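Local structure of FAD dependent oxidoreductase (Chelativorans sp. BNC1, 6PXS) at residues G43-W48 / A148-R153; P47-A52 / G105-R110; L59-G64 / G336-P341; G89-A94 / A141-G146. The protein is an FAD-dependent oxidoreductase, identified as an iminodiacetate oxidase, that probably uses its bound flavin to oxidise iminodiacetate. One frame throughout, in Å; residues are numbered along the deposited sequence.

Interaction 1 of 4, residues G43-W48 / A148-R153. With FAD (flavin-adenine dinucleotide), chain E.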
# COMPACT_ATOMS: atom_id res chain seq x y z
N GLY A 43 -10.11 19.72 1.05
CA GLY A 43 -11.55 19.84 1.00
C GLY A 43 -12.14 20.91 1.89
O GLY A 43 -13.23 20.72 2.45
N VAL A 44 -11.45 22.03 2.04
CA VAL A 44 -11.94 23.15 2.84
C VAL A 44 -12.69 24.11 1.92
O VAL A 44 -12.21 24.45 0.84
CB VAL A 44 -10.79 23.87 3.56
CG1 VAL A 44 -11.30 25.11 4.28
CG2 VAL A 44 -10.11 22.92 4.54
N VAL A 45 -13.87 24.55 2.36
CA VAL A 45 -14.69 25.50 1.61
C VAL A 45 -15.04 26.63 2.58
O VAL A 45 -16.04 26.58 3.30
CB VAL A 45 -15.96 24.86 1.05
CG1 VAL A 45 -16.76 25.88 0.26
CG2 VAL A 45 -15.61 23.66 0.17
N CYS A 46 -14.21 27.68 2.59
CA CYS A 46 -14.38 28.80 3.50
C CYS A 46 -13.60 30.00 2.98
O CYS A 46 -12.48 30.26 3.44
CB CYS A 46 -13.93 28.41 4.91
SG CYS A 46 -14.37 29.62 6.18
N PRO A 47 -14.15 30.76 2.03
CA PRO A 47 -13.34 31.78 1.34
C PRO A 47 -13.22 33.10 2.07
O PRO A 47 -12.31 33.88 1.74
CB PRO A 47 -14.10 31.97 0.02
CG PRO A 47 -15.53 31.75 0.41
CD PRO A 47 -15.51 30.67 1.48
N TRP A 48 -14.08 33.40 3.04
CA TRP A 48 -14.17 34.75 3.58
C TRP A 48 -12.91 35.17 4.34
O TRP A 48 -12.71 36.37 4.55
CB TRP A 48 -15.39 34.87 4.48
CG TRP A 48 -16.64 34.34 3.84
CD1 TRP A 48 -17.44 34.97 2.94
CD2 TRP A 48 -17.22 33.04 4.05
NE1 TRP A 48 -18.48 34.16 2.58
CE2 TRP A 48 -18.37 32.97 3.24
CE3 TRP A 48 -16.88 31.94 4.84
CZ2 TRP A 48 -19.18 31.84 3.21
CZ3 TRP A 48 -17.69 30.82 4.80
CH2 TRP A 48 -18.83 30.78 3.99
N ALA A 148 -17.43 25.16 5.64
CA ALA A 148 -17.76 23.76 5.43
C ALA A 148 -16.55 23.03 4.86
O ALA A 148 -15.54 23.64 4.49
CB ALA A 148 -18.96 23.60 4.48
N ARG A 149 -16.66 21.70 4.82
CA ARG A 149 -15.64 20.85 4.22
C ARG A 149 -16.32 19.80 3.35
O ARG A 149 -17.54 19.64 3.39
CB ARG A 149 -14.75 20.20 5.29
CG ARG A 149 -15.48 19.63 6.51
CD ARG A 149 -16.15 18.28 6.23
NE ARG A 149 -16.59 17.64 7.47
CZ ARG A 149 -17.31 16.52 7.53
NH1 ARG A 149 -17.69 15.90 6.42
NH2 ARG A 149 -17.65 16.02 8.71
N VAL A 150 -15.52 19.10 2.56
CA VAL A 150 -16.02 18.09 1.63
C VAL A 150 -14.87 17.19 1.23
O VAL A 150 -13.70 17.57 1.32
CB VAL A 150 -16.67 18.75 0.39
CG1 VAL A 150 -15.65 19.60 -0.36
CG2 VAL A 150 -17.28 17.70 -0.52
N ASP A 151 -15.19 15.98 0.78
CA ASP A 151 -14.20 15.05 0.24
C ASP A 151 -14.10 15.29 -1.26
O ASP A 151 -15.01 14.93 -2.02
CB ASP A 151 -14.59 13.60 0.55
CG ASP A 151 -13.50 12.61 0.19
OD1 ASP A 151 -12.83 12.81 -0.85
OD2 ASP A 151 -13.31 11.63 0.94
N GLY A 152 -12.99 15.89 -1.69
CA GLY A 152 -12.84 16.24 -3.09
C GLY A 152 -13.04 15.07 -4.03
O GLY A 152 -13.72 15.18 -5.05
N ARG A 153 -12.44 13.92 -3.70
CA ARG A 153 -12.52 12.76 -4.60
C ARG A 153 -13.95 12.24 -4.70
O ARG A 153 -14.42 11.91 -5.79
CB ARG A 153 -11.58 11.66 -4.12
CG ARG A 153 -11.70 10.37 -4.93
CD ARG A 153 -10.62 9.36 -4.58
NE ARG A 153 -10.67 8.96 -3.18
CZ ARG A 153 -9.77 9.30 -2.25
NH1 ARG A 153 -9.92 8.87 -1.01
NH2 ARG A 153 -8.71 10.05 -2.56
PA FAD E . -6.81 17.28 -11.74
O1A FAD E . -5.38 16.93 -11.59
O2A FAD E . -7.70 16.83 -10.58
O5B FAD E . -7.40 16.73 -13.09
C5B FAD E . -6.56 16.49 -14.24
C4B FAD E . -6.94 15.16 -14.84
O4B FAD E . -6.67 15.18 -16.26
C3B FAD E . -6.18 13.96 -14.28
O3B FAD E . -7.05 12.85 -14.12
C2B FAD E . -5.12 13.70 -15.36
O2B FAD E . -4.70 12.34 -15.38
C1B FAD E . -5.92 14.05 -16.61
N9A FAD E . -5.10 14.37 -17.78
C8A FAD E . -4.13 15.33 -17.88
N7A FAD E . -3.56 15.39 -19.05
C5A FAD E . -4.19 14.39 -19.78
C6A FAD E . -4.04 13.94 -21.10
N6A FAD E . -3.16 14.46 -21.97
N1A FAD E . -4.83 12.92 -21.51
C2A FAD E . -5.70 12.40 -20.65
N3A FAD E . -5.93 12.75 -19.38
C4A FAD E . -5.14 13.75 -19.01
N1 FAD E . -8.76 23.17 -3.17
C2 FAD E . -9.71 23.68 -2.33
O2 FAD E . -10.65 24.36 -2.76
N3 FAD E . -9.63 23.44 -0.97
C4 FAD E . -8.64 22.71 -0.34
O4 FAD E . -8.67 22.56 0.88
C4X FAD E . -7.63 22.18 -1.24
N5 FAD E . -6.67 21.47 -0.72
C5X FAD E . -5.70 20.96 -1.58
C6 FAD E . -4.66 20.21 -1.04
C7 FAD E . -3.67 19.67 -1.86
C7M FAD E . -2.56 18.86 -1.24
C8 FAD E . -3.72 19.89 -3.24
C8M FAD E . -2.66 19.32 -4.15
C9 FAD E . -4.76 20.64 -3.78
C9A FAD E . -5.75 21.18 -2.96
N10 FAD E . -6.82 21.94 -3.48
C10 FAD E . -7.78 22.46 -2.64
C1' FAD E . -6.91 22.22 -4.92
C2' FAD E . -7.67 21.14 -5.69
O2' FAD E . -7.34 19.85 -5.19
C3' FAD E . -7.29 21.23 -7.17
O3' FAD E . -7.22 22.59 -7.56
C4' FAD E . -8.24 20.50 -8.12
O4' FAD E . -8.33 19.13 -7.73
C5' FAD E . -7.78 20.60 -9.56
O5' FAD E . -8.66 19.82 -10.39
P FAD E . -8.36 19.63 -11.92
O1P FAD E . -8.10 21.00 -12.56
O2P FAD E . -9.40 18.80 -12.60
O3P FAD E . -6.98 18.85 -11.90
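A short two-stranded antiparallel ladder at the pyrimidine end of the flavin pairs strand 44-45 with strand 148-149, joining Gly43, Val44 and Val45 to Ala148, Arg149 and Val150. Val45 and Ala148 form a hydrogen-bonded pair: Val45 N donates to Ala148 O at 2.9 Å, and Ala148 N returns a bond to Val45 O at 3.1 Å. One step further along, Val150 N donates to Gly43 O at 2.8 Å. Val44 and Arg149 form the non-hydrogen-bonded pair between them, and the CB of Arg149 also rests against Gly43 O. From there the arginine chain leads away to give its NH1 to Gly84 O. On the side of the ladder that holds Val45, its CG2 meets Val150 CG1 at 4.1 Å, the two side chains crossing at a slant. Val150 presents this methyl because CG1 sits between the backbone N and the carbonyl carbon (chi1 61°). Ala65 packs on Val45 and Tyr68 on Val150, both from helix 55-76.

The ladder holds 43-45 against the cofactor, whose O4 and N3 are bonded here by main-chain atoms. FAD O4 is gripped by two amides, Gly43 N at 3.2 Å and Val44 N at 3.1 Å, which would probably polarise the C4 carbonyl. FAD N3 donates in turn to Val44 O, a weak bond of 3.3 Å. The Val44 side chain adds an apolar neighbour to the same oxygen, with CB lying 3.7 Å from FAD O4.

Interaction 2 of 4, residues P47-A52 / G105-R110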
# COMPACT_ATOMS: atom_id res chain seq x y z
N PRO A 47 -14.15 30.76 2.03
CA PRO A 47 -13.34 31.78 1.34
C PRO A 47 -13.22 33.10 2.07
O PRO A 47 -12.31 33.88 1.74
CB PRO A 47 -14.10 31.97 0.02
CG PRO A 47 -15.53 31.75 0.41
CD PRO A 47 -15.51 30.67 1.48
N TRP A 48 -14.08 33.40 3.04
CA TRP A 48 -14.17 34.75 3.58
C TRP A 48 -12.91 35.17 4.34
O TRP A 48 -12.71 36.37 4.55
CB TRP A 48 -15.39 34.87 4.48
CG TRP A 48 -16.64 34.34 3.84
CD1 TRP A 48 -17.44 34.97 2.94
CD2 TRP A 48 -17.22 33.04 4.05
NE1 TRP A 48 -18.48 34.16 2.58
CE2 TRP A 48 -18.37 32.97 3.24
CE3 TRP A 48 -16.88 31.94 4.84
CZ2 TRP A 48 -19.18 31.84 3.21
CZ3 TRP A 48 -17.69 30.82 4.80
CH2 TRP A 48 -18.83 30.78 3.99
N ALA A 49 -12.07 34.22 4.74
CA ALA A 49 -10.88 34.52 5.52
C ALA A 49 -9.62 34.60 4.68
O ALA A 49 -8.53 34.78 5.23
CB ALA A 49 -10.69 33.47 6.62
N THR A 50 -9.73 34.48 3.36
CA THR A 50 -8.54 34.42 2.52
C THR A 50 -7.77 35.73 2.58
O THR A 50 -8.35 36.82 2.60
CB THR A 50 -8.92 34.11 1.07
OG1 THR A 50 -9.69 32.91 1.03
CG2 THR A 50 -7.67 33.93 0.22
N GLU A 51 -6.44 35.62 2.61
CA GLU A 51 -5.58 36.79 2.62
C GLU A 51 -5.41 37.38 1.22
O GLU A 51 -5.16 38.58 1.09
CB GLU A 51 -4.21 36.42 3.20
CG GLU A 51 -3.43 37.60 3.76
CD GLU A 51 -2.08 37.19 4.33
OE1 GLU A 51 -1.76 35.98 4.27
OE2 GLU A 51 -1.35 38.06 4.83
N ALA A 52 -5.54 36.56 0.19
CA ALA A 52 -5.37 37.02 -1.19
C ALA A 52 -6.59 37.82 -1.61
O ALA A 52 -7.71 37.29 -1.65
CB ALA A 52 -5.16 35.83 -2.12
N GLY A 105 -11.10 42.10 10.62
CA GLY A 105 -11.57 43.17 9.76
C GLY A 105 -11.88 42.68 8.35
O GLY A 105 -12.95 42.95 7.81
N ARG A 106 -10.94 41.96 7.74
CA ARG A 106 -11.17 41.43 6.40
C ARG A 106 -12.42 40.57 6.35
O ARG A 106 -13.22 40.68 5.42
CB ARG A 106 -9.95 40.63 5.93
CG ARG A 106 -8.77 41.47 5.46
CD ARG A 106 -7.91 40.68 4.49
NE ARG A 106 -7.51 39.38 5.03
CZ ARG A 106 -6.32 39.11 5.55
NH1 ARG A 106 -5.37 40.03 5.61
NH2 ARG A 106 -6.08 37.89 6.02
N ILE A 107 -12.60 39.71 7.35
CA ILE A 107 -13.75 38.81 7.35
C ILE A 107 -15.05 39.60 7.47
O ILE A 107 -16.00 39.37 6.71
CB ILE A 107 -13.62 37.77 8.48
CG1 ILE A 107 -12.39 36.89 8.27
CG2 ILE A 107 -14.88 36.92 8.56
CD1 ILE A 107 -12.01 36.07 9.48
N SER A 108 -15.11 40.52 8.42
CA SER A 108 -16.33 41.30 8.63
C SER A 108 -16.74 42.02 7.35
O SER A 108 -17.91 41.98 6.95
CB SER A 108 -16.12 42.30 9.76
OG SER A 108 -15.04 43.17 9.48
N ARG A 109 -15.79 42.68 6.68
CA ARG A 109 -16.11 43.39 5.45
C ARG A 109 -16.69 42.45 4.40
O ARG A 109 -17.58 42.83 3.64
CB ARG A 109 -14.87 44.10 4.92
CG ARG A 109 -14.43 45.27 5.78
CD ARG A 109 -13.25 46.02 5.17
NE ARG A 109 -12.00 45.27 5.26
CZ ARG A 109 -11.20 45.26 6.32
NH1 ARG A 109 -11.52 45.96 7.41
NH2 ARG A 109 -10.09 44.55 6.30
N ARG A 110 -16.21 41.21 4.36
CA ARG A 110 -16.68 40.23 3.39
C ARG A 110 -17.81 39.36 3.92
O ARG A 110 -18.47 38.68 3.13
CB ARG A 110 -15.52 39.34 2.94
CG ARG A 110 -14.44 40.11 2.20
CD ARG A 110 -13.36 39.20 1.63
NE ARG A 110 -12.55 39.90 0.64
CZ ARG A 110 -11.47 39.40 0.06
NH1 ARG A 110 -10.80 40.12 -0.83
NH2 ARG A 110 -11.04 38.18 0.37
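Two arginines on one side of helix 97-111, Arg106 and Arg110, reach across the turn and loop 47-52 before helix 55-76, and no hydrogen bond joins the two segments. The guanidinium of Arg106 is laid against Glu51: CG comes over one face, 3.5 Å from Arg106 NH2, and Glu51 CA lies over the same group toward its rim. A bend at chi3 (-53°) turns NE into this position. The carboxylate and guanidinium planes are 26° apart, but Glu51 OE2 and Arg106 NH1 stay 4.5 Å apart, beyond a salt bridge. An alanine in place of Arg106 would probably leave the Glu51 chain without its flat cover and its carboxylate with less positive charge nearby.

Arg110 runs extended to NE and makes a cation-pi contact with Tyr58. Its NH2 is 3.7 Å from Thr50 O, while Ala52 O, near the plane at the guanidinium edge, stays 4.0 Å from NH2, too far for a bond. Trp48 CD1 lies 3.9 Å from Arg110 O, and Ile107 CG1 rests against Trp48 O. Ile107, beside Ile144, packs CD1 on Ala49 CB at 4.1 Å. The turn is fixed by Pro47 O, which accepts from Thr50 N and, at 2.9 Å, from Thr50 OG1.

Interaction 3 of 4, residues L59-G64 / G336-P341. With FAD (flavin-adenine dinucleotide), chain E.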
# COMPACT_ATOMS: atom_id res chain seq x y z
N LEU A 59 -14.07 36.64 -7.11
CA LEU A 59 -15.44 36.57 -7.62
C LEU A 59 -15.90 35.13 -7.76
O LEU A 59 -17.01 34.78 -7.33
CB LEU A 59 -15.52 37.30 -8.97
CG LEU A 59 -16.86 37.23 -9.69
CD1 LEU A 59 -18.00 37.66 -8.78
CD2 LEU A 59 -16.83 38.11 -10.94
N LEU A 60 -15.06 34.28 -8.34
CA LEU A 60 -15.42 32.87 -8.50
C LEU A 60 -15.25 32.09 -7.21
O LEU A 60 -15.96 31.11 -6.99
CB LEU A 60 -14.56 32.24 -9.60
CG LEU A 60 -14.69 32.89 -10.98
CD1 LEU A 60 -13.68 32.29 -11.95
CD2 LEU A 60 -16.11 32.73 -11.51
N TYR A 61 -14.31 32.50 -6.35
CA TYR A 61 -14.09 31.78 -5.10
C TYR A 61 -15.32 31.86 -4.20
O TYR A 61 -15.86 30.83 -3.78
CB TYR A 61 -12.86 32.36 -4.39
CG TYR A 61 -12.28 31.50 -3.28
CD1 TYR A 61 -12.40 30.12 -3.30
CD2 TYR A 61 -11.61 32.09 -2.22
CE1 TYR A 61 -11.87 29.34 -2.29
CE2 TYR A 61 -11.08 31.32 -1.20
CZ TYR A 61 -11.21 29.95 -1.24
OH TYR A 61 -10.67 29.19 -0.22
N ALA A 62 -15.78 33.07 -3.92
CA ALA A 62 -16.98 33.23 -3.09
C ALA A 62 -18.23 32.76 -3.82
O ALA A 62 -19.17 32.27 -3.19
CB ALA A 62 -17.13 34.69 -2.67
N ARG A 63 -18.26 32.90 -5.15
CA ARG A 63 -19.40 32.43 -5.92
C ARG A 63 -19.46 30.91 -5.92
O ARG A 63 -20.53 30.32 -5.73
CB ARG A 63 -19.32 32.98 -7.34
CG ARG A 63 -20.48 32.60 -8.25
CD ARG A 63 -21.80 33.19 -7.78
NE ARG A 63 -22.85 33.06 -8.79
CZ ARG A 63 -23.47 31.92 -9.08
NH1 ARG A 63 -24.41 31.90 -10.02
NH2 ARG A 63 -23.15 30.80 -8.45
N GLY A 64 -18.32 30.25 -6.14
CA GLY A 64 -18.28 28.80 -6.13
C GLY A 64 -18.56 28.18 -4.77
O GLY A 64 -18.92 27.01 -4.70
N GLY A 336 -9.37 24.78 -6.01
CA GLY A 336 -10.17 24.15 -7.05
C GLY A 336 -11.41 23.47 -6.52
O GLY A 336 -12.46 23.49 -7.16
N LEU A 337 -11.31 22.85 -5.34
CA LEU A 337 -12.49 22.19 -4.78
C LEU A 337 -13.60 23.20 -4.49
O LEU A 337 -14.78 22.85 -4.51
CB LEU A 337 -12.11 21.43 -3.51
CG LEU A 337 -11.00 20.38 -3.68
CD1 LEU A 337 -10.81 19.60 -2.39
CD2 LEU A 337 -11.31 19.43 -4.83
N THR A 338 -13.24 24.45 -4.22
CA THR A 338 -14.24 25.49 -4.05
C THR A 338 -14.70 26.05 -5.39
O THR A 338 -15.90 26.23 -5.62
CB THR A 338 -13.69 26.62 -3.17
OG1 THR A 338 -13.29 26.09 -1.90
CG2 THR A 338 -14.73 27.70 -2.97
N VAL A 339 -13.76 26.32 -6.30
CA VAL A 339 -14.10 26.93 -7.57
C VAL A 339 -14.55 25.89 -8.59
O VAL A 339 -15.43 26.16 -9.42
CB VAL A 339 -12.90 27.74 -8.10
CG1 VAL A 339 -13.20 28.31 -9.48
CG2 VAL A 339 -12.53 28.84 -7.12
N GLY A 340 -13.96 24.70 -8.56
CA GLY A 340 -14.16 23.69 -9.57
C GLY A 340 -15.62 23.45 -9.94
O GLY A 340 -16.02 23.64 -11.09
N PRO A 341 -16.43 23.03 -8.96
CA PRO A 341 -17.83 22.72 -9.27
C PRO A 341 -18.55 23.81 -10.05
O PRO A 341 -19.14 23.53 -11.10
CB PRO A 341 -18.44 22.50 -7.88
CG PRO A 341 -17.30 22.03 -7.04
CD PRO A 341 -16.09 22.78 -7.55
PA FAD E . -6.81 17.28 -11.74
O1A FAD E . -5.38 16.93 -11.59
O2A FAD E . -7.70 16.83 -10.58
O5B FAD E . -7.40 16.73 -13.09
C5B FAD E . -6.56 16.49 -14.24
C4B FAD E . -6.94 15.16 -14.84
O4B FAD E . -6.67 15.18 -16.26
C3B FAD E . -6.18 13.96 -14.28
O3B FAD E . -7.05 12.85 -14.12
C2B FAD E . -5.12 13.70 -15.36
O2B FAD E . -4.70 12.34 -15.38
C1B FAD E . -5.92 14.05 -16.61
N9A FAD E . -5.10 14.37 -17.78
C8A FAD E . -4.13 15.33 -17.88
N7A FAD E . -3.56 15.39 -19.05
C5A FAD E . -4.19 14.39 -19.78
C6A FAD E . -4.04 13.94 -21.10
N6A FAD E . -3.16 14.46 -21.97
N1A FAD E . -4.83 12.92 -21.51
C2A FAD E . -5.70 12.40 -20.65
N3A FAD E . -5.93 12.75 -19.38
C4A FAD E . -5.14 13.75 -19.01
N1 FAD E . -8.76 23.17 -3.17
C2 FAD E . -9.71 23.68 -2.33
O2 FAD E . -10.65 24.36 -2.76
N3 FAD E . -9.63 23.44 -0.97
C4 FAD E . -8.64 22.71 -0.34
O4 FAD E . -8.67 22.56 0.88
C4X FAD E . -7.63 22.18 -1.24
N5 FAD E . -6.67 21.47 -0.72
C5X FAD E . -5.70 20.96 -1.58
C6 FAD E . -4.66 20.21 -1.04
C7 FAD E . -3.67 19.67 -1.86
C7M FAD E . -2.56 18.86 -1.24
C8 FAD E . -3.72 19.89 -3.24
C8M FAD E . -2.66 19.32 -4.15
C9 FAD E . -4.76 20.64 -3.78
C9A FAD E . -5.75 21.18 -2.96
N10 FAD E . -6.82 21.94 -3.48
C10 FAD E . -7.78 22.46 -2.64
C1' FAD E . -6.91 22.22 -4.92
C2' FAD E . -7.67 21.14 -5.69
O2' FAD E . -7.34 19.85 -5.19
C3' FAD E . -7.29 21.23 -7.17
O3' FAD E . -7.22 22.59 -7.56
C4' FAD E . -8.24 20.50 -8.12
O4' FAD E . -8.33 19.13 -7.73
C5' FAD E . -7.78 20.60 -9.56
O5' FAD E . -8.66 19.82 -10.39
P FAD E . -8.36 19.63 -11.92
O1P FAD E . -8.10 21.00 -12.56
O2P FAD E . -9.40 18.80 -12.60
O3P FAD E . -6.98 18.85 -11.90
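The pyrimidine end of the FAD pocket is closed by the first turn of helix 336-352, against which helix 55-76 packs through Tyr61, Leu60 and Gly64. The axes of segments 59-64 and 336-341 cross at 82° and come within 7.8 Å. Gly64 has no side chain, and its backbone lies close to that of Thr338 and Val339. Tyr61 carries the packing: with CG anti to the backbone N (chi1 -164°), its ring carbons CD1 and CE1 meet Thr338, CE1 standing 3.4 Å from CG2. Val339 CG2 lies 4.0 Å from Tyr61 CD1, and Val339 CG1 faces Leu60 CB. Trp57 stacks on the tyrosine ring, so the residue pressing on Thr338 is itself held in place.

Thr338 turns its other branch to the cofactor. Its N donates to FAD O2 at 3.0 Å, and its OG1 donates to the same oxygen at 3.3 Å. Leu337 lies over one face of the pyrimidine ring, its CG standing 3.6 Å above FAD N1 and its CD2 4.0 Å from the ribityl O2'. An alanine at Leu337 would remove CG and both methyls and probably open a gap over N1 and beside O2', leaving that face of the flavin less firmly held. With two donors on O2 at the N-terminal end of a helix, the site is likely to favour negative charge on the N1-C2=O2 region, as would develop on a reduced flavin.

Interaction 4 of 4, residues G89-A94 / A141-G146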
# COMPACT_ATOMS: atom_id res chain seq x y z
N GLY A 89 -18.83 24.80 10.15
CA GLY A 89 -18.21 26.02 10.62
C GLY A 89 -16.70 25.95 10.55
O GLY A 89 -16.10 24.90 10.29
N ALA A 90 -16.06 27.09 10.78
CA ALA A 90 -14.61 27.20 10.69
C ALA A 90 -14.09 28.07 11.81
O ALA A 90 -14.79 28.95 12.32
CB ALA A 90 -14.17 27.78 9.34
N LEU A 91 -12.84 27.82 12.20
CA LEU A 91 -12.13 28.61 13.19
C LEU A 91 -10.90 29.22 12.54
O LEU A 91 -10.08 28.50 11.96
CB LEU A 91 -11.72 27.75 14.39
CG LEU A 91 -12.84 27.15 15.24
CD1 LEU A 91 -12.28 26.16 16.24
CD2 LEU A 91 -13.61 28.24 15.95
N VAL A 92 -10.77 30.54 12.65
CA VAL A 92 -9.64 31.27 12.10
C VAL A 92 -8.75 31.67 13.27
O VAL A 92 -9.20 32.34 14.20
CB VAL A 92 -10.08 32.50 11.30
CG1 VAL A 92 -8.88 33.19 10.67
CG2 VAL A 92 -11.08 32.09 10.22
N LEU A 93 -7.49 31.25 13.22
CA LEU A 93 -6.54 31.48 14.30
C LEU A 93 -5.44 32.44 13.84
O LEU A 93 -5.29 32.74 12.65
CB LEU A 93 -5.91 30.16 14.76
CG LEU A 93 -6.75 29.22 15.63
CD1 LEU A 93 -8.12 29.00 15.04
CD2 LEU A 93 -6.02 27.89 15.81
N ALA A 94 -4.69 32.93 14.82
CA ALA A 94 -3.50 33.74 14.57
C ALA A 94 -2.70 33.78 15.86
O ALA A 94 -3.25 33.59 16.95
CB ALA A 94 -3.86 35.15 14.09
N ALA A 141 -9.78 32.88 18.67
CA ALA A 141 -10.17 32.49 17.32
C ALA A 141 -11.38 33.30 16.89
O ALA A 141 -12.03 33.98 17.69
CB ALA A 141 -10.46 30.99 17.24
N ILE A 142 -11.68 33.21 15.60
CA ILE A 142 -12.86 33.81 15.00
C ILE A 142 -13.72 32.69 14.43
O ILE A 142 -13.23 31.88 13.63
CB ILE A 142 -12.49 34.82 13.90
CG1 ILE A 142 -11.61 35.93 14.48
CG2 ILE A 142 -13.74 35.41 13.26
CD1 ILE A 142 -10.98 36.83 13.44
N HIS A 143 -14.98 32.63 14.84
CA HIS A 143 -15.87 31.54 14.48
C HIS A 143 -16.71 31.95 13.28
O HIS A 143 -17.42 32.96 13.33
CB HIS A 143 -16.77 31.17 15.67
CG HIS A 143 -17.59 29.95 15.44
ND1 HIS A 143 -18.93 30.00 15.10
CD2 HIS A 143 -17.27 28.63 15.49
CE1 HIS A 143 -19.39 28.77 14.96
NE2 HIS A 143 -18.41 27.92 15.19
N ILE A 144 -16.63 31.17 12.21
CA ILE A 144 -17.43 31.39 11.00
C ILE A 144 -18.34 30.18 10.82
O ILE A 144 -17.93 29.19 10.21
CB ILE A 144 -16.54 31.59 9.76
CG1 ILE A 144 -15.54 32.73 10.00
CG2 ILE A 144 -17.40 31.89 8.54
CD1 ILE A 144 -14.58 32.95 8.84
N PRO A 145 -19.58 30.22 11.32
CA PRO A 145 -20.44 29.03 11.23
C PRO A 145 -20.64 28.52 9.81
O PRO A 145 -20.99 27.35 9.64
CB PRO A 145 -21.76 29.50 11.85
CG PRO A 145 -21.40 30.68 12.69
CD PRO A 145 -20.25 31.34 12.00
N GLY A 146 -20.42 29.36 8.79
CA GLY A 146 -20.68 28.95 7.42
C GLY A 146 -19.60 28.09 6.80
O GLY A 146 -19.85 27.45 5.77
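Ala90 O accepts the N-H of Ile144 at 2.9 Å in an almost straight bond (178° at the hydrogen), and the CA-H of His143 approaches the same oxygen. Ala90 N answers to Ile144 O, also at 2.9 Å. Two residues on, Val92 and Ile142 exchange a second pair of bonds, of 3.0 Å each. Strands 90-93 and 141-144 thus run antiparallel.

Their side chains alternate between two faces. On one, the side chains of Val92 and Ile144 lie aslant each other, CG2 of the valine 3.9 Å from CD1 of the isoleucine, while Ala90 and Ile142 continue the same apolar layer. Leu100 and Ile103 of helix 97-111 pack on this face, together with Cys46 and Trp48 of the chain after strand 44-45. On the other, Leu91 CD2 approaches the edge of the His143 imidazole in its plane, 3.7 Å from CD2. His143 CG is set anti to the backbone N (chi1 -172°), and CD2 is the ring atom nearest the leucine methyl. Leu93 CD1 touches Ala141 CB at 3.8 Å, and helix 127-131 covers this side through Ala128 and Leu131. Beyond the ladder, Gly89 CA closes on the carbonyls of Ile144 and Pro145.

The pair forms the centre of a mixed four-stranded sheet, with 121-123 beside 141-144 and 242-244 running parallel to 90-93, set apart from the Rossmann-type sheet of this DadA-family oxidoreductase.

Following the chain, residues 43-48 and 47-52 start interactions 1 and 2 from one overlapping stretch, and 59-64 starts interaction 3. Interaction 4 opens at 89-94. Interaction 2 then closes at 105-110, interaction 4 at 141-146 and interaction 1 at 148-153, while interaction 3 waits until 336-341, a loop of some 270 residues. Interaction 4 is therefore nested within both 1 and 3, and 2 crosses 3 and 4, as 1 crosses 3. Interactions 1 and 3 meet at the flavin, Thr338 OG1 lying near Val44 O. Trp48 and Ile144 connect interactions 1 and 2 to the mixed sheet of interaction 4, and Tyr61 touches Pro47 and Thr50.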